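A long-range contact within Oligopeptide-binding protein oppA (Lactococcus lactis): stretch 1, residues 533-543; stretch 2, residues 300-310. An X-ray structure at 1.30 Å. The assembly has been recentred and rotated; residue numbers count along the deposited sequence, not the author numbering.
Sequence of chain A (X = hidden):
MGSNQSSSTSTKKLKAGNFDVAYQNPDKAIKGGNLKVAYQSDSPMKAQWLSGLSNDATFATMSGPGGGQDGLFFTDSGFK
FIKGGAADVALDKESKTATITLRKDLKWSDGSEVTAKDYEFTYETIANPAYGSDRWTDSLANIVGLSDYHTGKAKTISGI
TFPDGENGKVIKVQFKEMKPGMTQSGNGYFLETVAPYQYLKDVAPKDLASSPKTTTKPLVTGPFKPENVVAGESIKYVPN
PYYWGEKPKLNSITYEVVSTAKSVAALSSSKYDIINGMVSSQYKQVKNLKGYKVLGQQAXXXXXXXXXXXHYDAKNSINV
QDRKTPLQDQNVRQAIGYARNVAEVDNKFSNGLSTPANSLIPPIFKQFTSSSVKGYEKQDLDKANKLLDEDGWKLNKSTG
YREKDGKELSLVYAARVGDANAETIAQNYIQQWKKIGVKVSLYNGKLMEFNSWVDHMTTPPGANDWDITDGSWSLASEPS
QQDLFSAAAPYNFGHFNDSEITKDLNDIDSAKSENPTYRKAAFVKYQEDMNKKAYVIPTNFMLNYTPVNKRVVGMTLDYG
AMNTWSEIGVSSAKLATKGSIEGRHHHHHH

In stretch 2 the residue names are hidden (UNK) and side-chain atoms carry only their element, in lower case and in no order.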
# COMPACT_ATOMS: atom_id res chain seq x y z
N LYS A 533 1.68 -12.33 -19.03
CA LYS A 533 1.32 -11.06 -19.64
C LYS A 533 2.45 -10.03 -19.42
O LYS A 533 2.70 -9.23 -20.25
CB LYS A 533 0.02 -10.51 -19.02
CG LYS A 533 -1.29 -11.30 -19.33
CD LYS A 533 -1.92 -11.00 -20.65
CE LYS A 533 -3.24 -11.79 -20.86
NZ LYS A 533 -3.98 -11.23 -22.14
N ALA A 534 3.03 -10.07 -18.24
CA ALA A 534 4.20 -9.28 -17.92
C ALA A 534 3.92 -7.77 -18.06
O ALA A 534 4.76 -7.01 -18.43
CB ALA A 534 5.40 -9.72 -18.82
N TYR A 535 2.72 -7.38 -17.66
CA TYR A 535 2.42 -5.96 -17.51
C TYR A 535 3.15 -5.37 -16.30
O TYR A 535 3.44 -4.22 -16.32
CB TYR A 535 0.91 -5.76 -17.34
CG TYR A 535 0.04 -6.25 -18.52
CD1 TYR A 535 0.41 -6.06 -19.85
CD2 TYR A 535 -1.18 -6.88 -18.29
CE1 TYR A 535 -0.43 -6.48 -20.89
CE2 TYR A 535 -2.00 -7.30 -19.33
CZ TYR A 535 -1.62 -7.07 -20.60
OH TYR A 535 -2.41 -7.43 -21.68
N VAL A 536 3.42 -6.23 -15.32
CA VAL A 536 4.30 -5.90 -14.19
C VAL A 536 5.17 -7.14 -13.96
O VAL A 536 4.80 -8.22 -14.34
CB VAL A 536 3.48 -5.55 -12.92
CG1 VAL A 536 2.59 -4.30 -13.16
CG2 VAL A 536 2.63 -6.76 -12.46
N ILE A 537 6.31 -6.91 -13.36
CA ILE A 537 7.26 -7.99 -13.04
C ILE A 537 7.50 -7.96 -11.50
O ILE A 537 7.93 -7.01 -10.96
CB ILE A 537 8.63 -7.77 -13.76
CG1 ILE A 537 8.49 -7.56 -15.30
CG2 ILE A 537 9.60 -8.93 -13.44
CD1 ILE A 537 7.92 -8.79 -16.07
N PRO A 538 7.23 -9.09 -10.84
CA PRO A 538 7.45 -9.14 -9.38
C PRO A 538 8.95 -8.96 -9.11
O PRO A 538 9.75 -9.51 -9.80
CB PRO A 538 7.01 -10.54 -8.97
CG PRO A 538 6.10 -11.01 -10.11
CD PRO A 538 6.69 -10.38 -11.35
N THR A 539 9.31 -8.26 -8.08
CA THR A 539 10.74 -8.02 -7.73
C THR A 539 11.14 -8.80 -6.45
O THR A 539 11.76 -9.79 -6.52
CB THR A 539 11.04 -6.49 -7.66
OG1 THR A 539 10.62 -5.94 -8.91
CG2 THR A 539 12.55 -6.27 -7.48
N ASN A 540 10.74 -8.28 -5.30
CA ASN A 540 11.08 -8.88 -3.98
C ASN A 540 9.91 -9.11 -2.99
O ASN A 540 8.94 -8.39 -2.94
CB ASN A 540 12.09 -8.01 -3.24
CG ASN A 540 13.49 -8.11 -3.81
OD1 ASN A 540 14.15 -7.13 -3.96
ND2 ASN A 540 13.89 -9.23 -4.08
N PHE A 541 10.10 -10.16 -2.21
CA PHE A 541 9.45 -10.36 -0.91
C PHE A 541 10.49 -9.96 0.14
O PHE A 541 11.66 -9.91 -0.13
CB PHE A 541 9.07 -11.83 -0.71
CG PHE A 541 8.15 -12.43 -1.79
CD1 PHE A 541 7.05 -11.73 -2.33
CD2 PHE A 541 8.36 -13.69 -2.20
CE1 PHE A 541 6.23 -12.36 -3.29
CE2 PHE A 541 7.53 -14.28 -3.12
CZ PHE A 541 6.49 -13.60 -3.65
N MET A 542 10.00 -9.70 1.35
CA MET A 542 10.86 -9.20 2.41
C MET A 542 10.43 -9.62 3.80
O MET A 542 9.30 -9.96 4.04
CB MET A 542 10.88 -7.64 2.37
CG MET A 542 12.16 -6.92 2.80
SD MET A 542 12.09 -5.27 2.08
CE MET A 542 10.60 -4.67 2.78
N LEU A 543 11.42 -9.59 4.68
CA LEU A 543 11.22 -9.55 6.14
C LEU A 543 11.48 -8.13 6.62
O LEU A 543 12.37 -7.52 6.14
CB LEU A 543 12.21 -10.47 6.89
CG LEU A 543 12.23 -11.94 6.51
CD1 LEU A 543 13.35 -12.72 7.32
CD2 LEU A 543 10.88 -12.47 6.74
N UNK A 300 4.20 -7.83 5.03
CA UNK A 300 3.05 -7.96 4.15
C UNK A 300 3.34 -6.96 3.01
O UNK A 300 3.00 -5.81 3.10
s UNK A 300 -0.46 -8.75 5.79
c UNK A 300 0.62 -8.42 4.38
c UNK A 300 1.79 -7.61 4.90
c UNK A 300 -0.60 -7.11 6.23
N UNK A 301 4.17 -7.42 2.07
CA UNK A 301 4.91 -6.53 1.14
C UNK A 301 5.17 -7.19 -0.20
O UNK A 301 5.42 -8.36 -0.27
c UNK A 301 7.27 -5.34 0.95
c UNK A 301 8.31 -3.25 0.36
c UNK A 301 9.13 -3.91 -0.49
c UNK A 301 8.15 -5.95 0.07
c UNK A 301 6.27 -6.17 1.79
c UNK A 301 9.06 -5.25 -0.64
o UNK A 301 10.06 -3.18 -1.17
c UNK A 301 7.34 -3.98 1.08
N UNK A 302 5.17 -6.35 -1.23
CA UNK A 302 5.68 -6.74 -2.54
C UNK A 302 6.29 -5.51 -3.16
O UNK A 302 5.77 -4.40 -3.08
c UNK A 302 5.06 -7.85 -4.83
c UNK A 302 5.95 -9.01 -4.69
c UNK A 302 4.55 -7.32 -3.48
c UNK A 302 3.41 -6.30 -3.78
N UNK A 303 7.43 -5.72 -3.80
CA UNK A 303 7.97 -4.77 -4.79
C UNK A 303 7.87 -5.36 -6.20
O UNK A 303 7.93 -6.51 -6.37
o UNK A 303 10.30 -5.38 -4.51
c UNK A 303 9.38 -4.27 -4.48
N UNK A 304 7.74 -4.47 -7.17
CA UNK A 304 7.47 -4.86 -8.55
C UNK A 304 7.85 -3.75 -9.49
O UNK A 304 7.87 -2.63 -9.18
c UNK A 304 5.98 -5.28 -8.74
c UNK A 304 4.83 -3.49 -7.28
c UNK A 304 3.64 -4.71 -9.18
c UNK A 304 4.98 -4.13 -8.71
N UNK A 305 8.22 -4.20 -10.67
CA UNK A 305 8.52 -3.30 -11.75
C UNK A 305 7.27 -3.12 -12.65
O UNK A 305 6.67 -4.05 -13.10
c UNK A 305 11.37 -5.22 -15.05
c UNK A 305 9.69 -3.92 -12.56
s UNK A 305 11.80 -3.56 -14.42
c UNK A 305 10.16 -3.03 -13.74
N UNK A 306 6.92 -1.87 -12.91
CA UNK A 306 5.78 -1.48 -13.73
C UNK A 306 6.20 -1.02 -15.11
O UNK A 306 7.19 -0.33 -15.24
c UNK A 306 2.82 -0.85 -12.02
c UNK A 306 4.74 -0.63 -10.62
c UNK A 306 3.92 -0.90 -9.52
c UNK A 306 4.21 -0.58 -11.89
c UNK A 306 2.01 -1.13 -10.93
o UNK A 306 1.83 -1.44 -8.57
c UNK A 306 2.58 -1.14 -9.69
c UNK A 306 5.07 -0.26 -13.10
N UNK A 307 5.37 -1.33 -16.09
CA UNK A 307 5.48 -0.77 -17.46
C UNK A 307 4.29 0.18 -17.71
O UNK A 307 3.17 -0.15 -17.41
c UNK A 307 9.01 -3.36 -18.17
c UNK A 307 8.72 -4.70 -18.15
c UNK A 307 5.46 -1.91 -18.46
c UNK A 307 7.96 -2.45 -18.26
c UNK A 307 6.63 -2.89 -18.34
o UNK A 307 9.76 -5.59 -18.10
c UNK A 307 6.38 -4.26 -18.28
c UNK A 307 7.42 -5.19 -18.20
N UNK A 308 4.57 1.30 -18.37
CA UNK A 308 3.54 2.30 -18.63
C UNK A 308 2.88 1.96 -19.97
O UNK A 308 3.47 2.10 -21.02
c UNK A 308 3.16 4.81 -18.67
n UNK A 308 3.63 6.01 -18.90
o UNK A 308 2.01 4.61 -18.48
c UNK A 308 4.19 3.69 -18.66
N UNK A 309 1.62 1.54 -19.90
CA UNK A 309 0.91 0.99 -21.06
C UNK A 309 -0.39 1.70 -21.41
O UNK A 309 -1.07 1.30 -22.26
c UNK A 309 0.58 -0.49 -20.78
c UNK A 309 2.79 -1.49 -21.73
c UNK A 309 1.34 -2.79 -20.13
c UNK A 309 1.83 -1.37 -20.53
N UNK A 310 -0.71 2.76 -20.70
CA UNK A 310 -1.95 3.46 -20.98
C UNK A 310 -2.14 4.73 -20.17
O UNK A 310 -1.22 5.36 -19.77
O HOH W 1 7.11 -9.78 1.46
O HOH W 2 12.88 -4.35 -4.41
O HOH W 3 1.64 -2.13 -16.08

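Position 300 carries four side-chain atoms in an unbranched chain: two carbons, a sulfur and a last carbon. The CA-to-CB bond points away from stretch 1, and the side chain does not touch it. A thioether of this length is methionine, Met300.

Position 301 has one carbon and then a ring of six carbons bearing one oxygen. The ring lies under the end of Met542, whose CE sits 3.5 Å from the ring centroid, almost on the ring normal. The SD of Met542 is over the same ring, 4.3 Å from the centroid. A phenol ring is tyrosine, Tyr301.

Position 302 has four carbons, forked at the first, with one arm two carbons long. The end of the longer arm lies 3.6 Å from CE1 of Phe541. This is isoleucine, Ile302, and the atom at that end is CD1.

Position 303 has one carbon and one oxygen. The oxygen accepts a hydrogen bond from the N of Asn540 at 3.0 Å. A single hydroxyl on CB, with no methyl beside it, is serine, Ser303. Its OG also shares water 2 with OD1 of Asn540, at 2.8 Å from OG and 3.1 Å from OD1.

Position 304 has four carbons, forked at the second. A carbon at the end of the fork packs 3.8 Å from CB of Val536, on the sheet face that also carries Pro538. This is leucine, Leu304, and the packing carbon is CD1.

Position 305 repeats the pattern of two carbons, sulfur, carbon. The terminal carbon reaches Ile537 on the other face. This is methionine, Met305, with its CE 3.7 Å from CG1 of Ile537.

Position 306 has one carbon and a six-carbon ring bearing one oxygen. The ring meets Val536. This is tyrosine, Tyr306, and its CD1 lies 3.6 Å from CG1 of Val536.

Position 307 has the same atoms, again a phenol. The O of Ala534 lies at the ring edge, 3.2 Å from a ring carbon. This is tyrosine, Tyr307. That carbon is CD2, and CG1 of Ile537 is 3.9 Å from CE2.

Position 308 has two carbons, the second bearing an oxygen and a nitrogen. The CA-to-CB bond points away from stretch 1, and the side chain does not touch it. A carboxamide this short is asparagine, Asn308.

Position 309 has four carbons, forked at the second. A terminal carbon comes to 3.4 Å from CD1 of Tyr535. This is leucine, Leu309, and that carbon is CD1.

Position 310 has no side-chain atoms. This is glycine, Gly310, and it makes no contact.

The contact is an antiparallel strand pairing. Ile537 and Met305 bond to each other twice: N of Met305 to O of Ile537 at 2.8 Å, and N of Ile537 to O of Met305 at 2.9 Å. Pro538 has no amide hydrogen to give, but it occupies a non-hydrogen-bonded position opposite Leu304, so the ladder loses nothing. Beyond it, O of Ser303 accepts from N of Thr539 at 2.8 Å, and N of Ser303 donates to O of Asn540 at 3.2 Å. Water 3 bridges O of Tyr307 and O of Tyr535, at 2.8 Å from each. Apolar side chains then pack on both faces of the pairing.

Stretch 2 300-310: MYISLMYYNLG
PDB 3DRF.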